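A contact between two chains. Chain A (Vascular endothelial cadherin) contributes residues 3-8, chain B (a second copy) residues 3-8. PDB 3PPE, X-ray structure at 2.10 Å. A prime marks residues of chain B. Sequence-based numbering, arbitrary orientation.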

# COMPACT_ATOMS: atom_id res chain seq x y z
N ILE A 3 9.64 -13.68 -5.03
CA ILE A 3 9.49 -12.58 -5.97
C ILE A 3 9.30 -11.25 -5.23
O ILE A 3 8.31 -11.08 -4.47
CB ILE A 3 8.31 -12.83 -6.92
CG1 ILE A 3 8.57 -14.06 -7.79
CG2 ILE A 3 8.06 -11.60 -7.79
CD1 ILE A 3 7.37 -14.52 -8.58
N TRP A 4 10.30 -10.40 -5.21
CA TRP A 4 10.27 -9.17 -4.42
C TRP A 4 10.10 -7.91 -5.30
O TRP A 4 9.70 -6.87 -4.81
CB TRP A 4 11.53 -9.06 -3.56
CG TRP A 4 11.55 -9.96 -2.36
CD1 TRP A 4 12.35 -11.06 -2.15
CD2 TRP A 4 10.75 -9.81 -1.17
NE1 TRP A 4 12.08 -11.60 -0.91
CE2 TRP A 4 11.10 -10.87 -0.29
CE3 TRP A 4 9.77 -8.89 -0.75
CZ2 TRP A 4 10.51 -11.03 0.97
CZ3 TRP A 4 9.18 -9.07 0.51
CH2 TRP A 4 9.56 -10.14 1.34
N ASN A 5 10.41 -8.00 -6.60
CA ASN A 5 10.28 -6.84 -7.51
C ASN A 5 8.86 -6.66 -8.05
O ASN A 5 8.62 -6.78 -9.24
CB ASN A 5 11.31 -6.86 -8.65
CG ASN A 5 11.18 -8.08 -9.53
OD1 ASN A 5 10.82 -9.19 -9.07
ND2 ASN A 5 11.48 -7.91 -10.83
N ARG A 6 7.95 -6.38 -7.14
CA ARG A 6 6.53 -6.31 -7.39
C ARG A 6 5.93 -5.21 -6.51
O ARG A 6 6.38 -5.00 -5.38
CB ARG A 6 5.86 -7.62 -6.96
CG ARG A 6 6.19 -8.85 -7.77
CD ARG A 6 5.42 -8.88 -9.10
NE ARG A 6 5.75 -10.05 -9.91
CZ ARG A 6 6.85 -10.17 -10.68
NH1 ARG A 6 7.75 -9.18 -10.74
NH2 ARG A 6 7.04 -11.29 -11.38
N MET A 7 4.91 -4.56 -7.04
CA MET A 7 4.04 -3.69 -6.25
C MET A 7 2.63 -4.19 -6.51
O MET A 7 2.37 -4.83 -7.53
CB MET A 7 4.17 -2.22 -6.70
CG MET A 7 5.59 -1.65 -6.55
SD MET A 7 5.63 0.10 -6.85
CE MET A 7 7.40 0.38 -6.72
N HIS A 8 1.72 -3.90 -5.58
CA HIS A 8 0.33 -4.37 -5.68
C HIS A 8 -0.55 -3.22 -5.35
O HIS A 8 -0.30 -2.48 -4.41
CB HIS A 8 0.04 -5.53 -4.69
CG HIS A 8 0.97 -6.68 -4.86
ND1 HIS A 8 2.22 -6.70 -4.27
CD2 HIS A 8 0.88 -7.80 -5.62
CE1 HIS A 8 2.86 -7.80 -4.64
NE2 HIS A 8 2.07 -8.48 -5.46
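Chain B, residues 3-8: IWNRMH

How does chain B run over chain A? Both stretches leave a loop and enter a strand at residue 6, with nearly matching backbone torsions; Trp4′ has phi/psi of -101/-21° and Asn5′ -86/62°. Measured from CA of residue 4 to CA of residue 7, the two directions lie 63° apart. The backbones come nearest at the tryptophans, where Trp4 CA and Trp4′ CA are 5.4 Å apart.

Which side chains pack where no hydrogen bond joins the stretches? Trp4 CB meets Trp4′ CB at 3.9 Å, and each indole reaches across to a methionine. Trp4 CZ3 lies 4.2 Å from Met7′ CE, and Met7 CE is equally far, 4.2 Å, from Trp4′ CZ3, each methyl sitting at the ring edge.

What lies over one face of each indole? Asn5′ CB stands 3.8 Å from the centroid of the Trp4 five-membered ring, only 7° off its normal, a CH-pi contact that Asn5 CB repeats over Trp4′. The asparagine ends lead away, so their aliphatic bases do the packing.

Where do the polar backbone atoms go? Trp4 O and Trp4′ O approach to 3.5 Å, but two acceptors cannot bond. Within chain B, Arg6′ N makes a weak hydrogen bond to Trp4′ O at 2.9 Å.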

# COMPACT_ATOMS: atom_id res chain seq x y z
N ILE B 3 16.82 -2.08 -3.67
CA ILE B 3 16.38 -2.86 -2.53
C ILE B 3 14.90 -3.22 -2.64
O ILE B 3 14.00 -2.33 -2.55
CB ILE B 3 16.64 -2.11 -1.21
CG1 ILE B 3 18.14 -1.90 -1.01
CG2 ILE B 3 16.03 -2.85 -0.04
CD1 ILE B 3 18.48 -0.97 0.13
N TRP B 4 14.62 -4.46 -2.98
CA TRP B 4 13.27 -4.89 -3.25
C TRP B 4 12.62 -5.65 -2.09
O TRP B 4 11.40 -5.73 -2.03
CB TRP B 4 13.22 -5.71 -4.55
CG TRP B 4 13.26 -4.84 -5.78
CD1 TRP B 4 14.28 -4.74 -6.68
CD2 TRP B 4 12.23 -3.96 -6.23
NE1 TRP B 4 13.92 -3.88 -7.69
CE2 TRP B 4 12.67 -3.38 -7.43
CE3 TRP B 4 10.95 -3.64 -5.75
CZ2 TRP B 4 11.90 -2.46 -8.15
CZ3 TRP B 4 10.17 -2.72 -6.48
CH2 TRP B 4 10.66 -2.16 -7.67
N ASN B 5 13.44 -6.21 -1.18
CA ASN B 5 12.90 -7.05 -0.06
C ASN B 5 12.52 -6.17 1.13
O ASN B 5 13.10 -6.24 2.21
CB ASN B 5 13.89 -8.17 0.34
CG ASN B 5 15.23 -7.63 0.82
OD1 ASN B 5 15.71 -6.60 0.35
ND2 ASN B 5 15.85 -8.35 1.76
N ARG B 6 11.55 -5.29 0.85
CA ARG B 6 11.04 -4.31 1.77
C ARG B 6 9.53 -4.15 1.67
O ARG B 6 8.94 -4.21 0.59
CB ARG B 6 11.60 -2.93 1.42
CG ARG B 6 13.07 -2.76 1.57
CD ARG B 6 13.47 -2.34 2.97
NE ARG B 6 14.67 -3.11 3.24
CZ ARG B 6 15.91 -2.64 3.27
NH1 ARG B 6 16.13 -1.34 3.10
NH2 ARG B 6 16.94 -3.49 3.47
N MET B 7 8.93 -3.85 2.80
CA MET B 7 7.56 -3.40 2.85
C MET B 7 7.60 -2.09 3.59
O MET B 7 8.56 -1.80 4.34
CB MET B 7 6.69 -4.42 3.62
CG MET B 7 6.65 -5.79 2.97
SD MET B 7 5.47 -6.90 3.72
CE MET B 7 5.72 -8.33 2.68
N HIS B 8 6.55 -1.28 3.40
CA HIS B 8 6.43 0.02 4.10
C HIS B 8 5.00 0.20 4.61
O HIS B 8 4.02 -0.13 3.94
CB HIS B 8 6.81 1.19 3.16
CG HIS B 8 8.10 1.00 2.43
ND1 HIS B 8 8.21 0.19 1.31
CD2 HIS B 8 9.35 1.48 2.66
CE1 HIS B 8 9.46 0.18 0.89
NE2 HIS B 8 10.18 0.95 1.69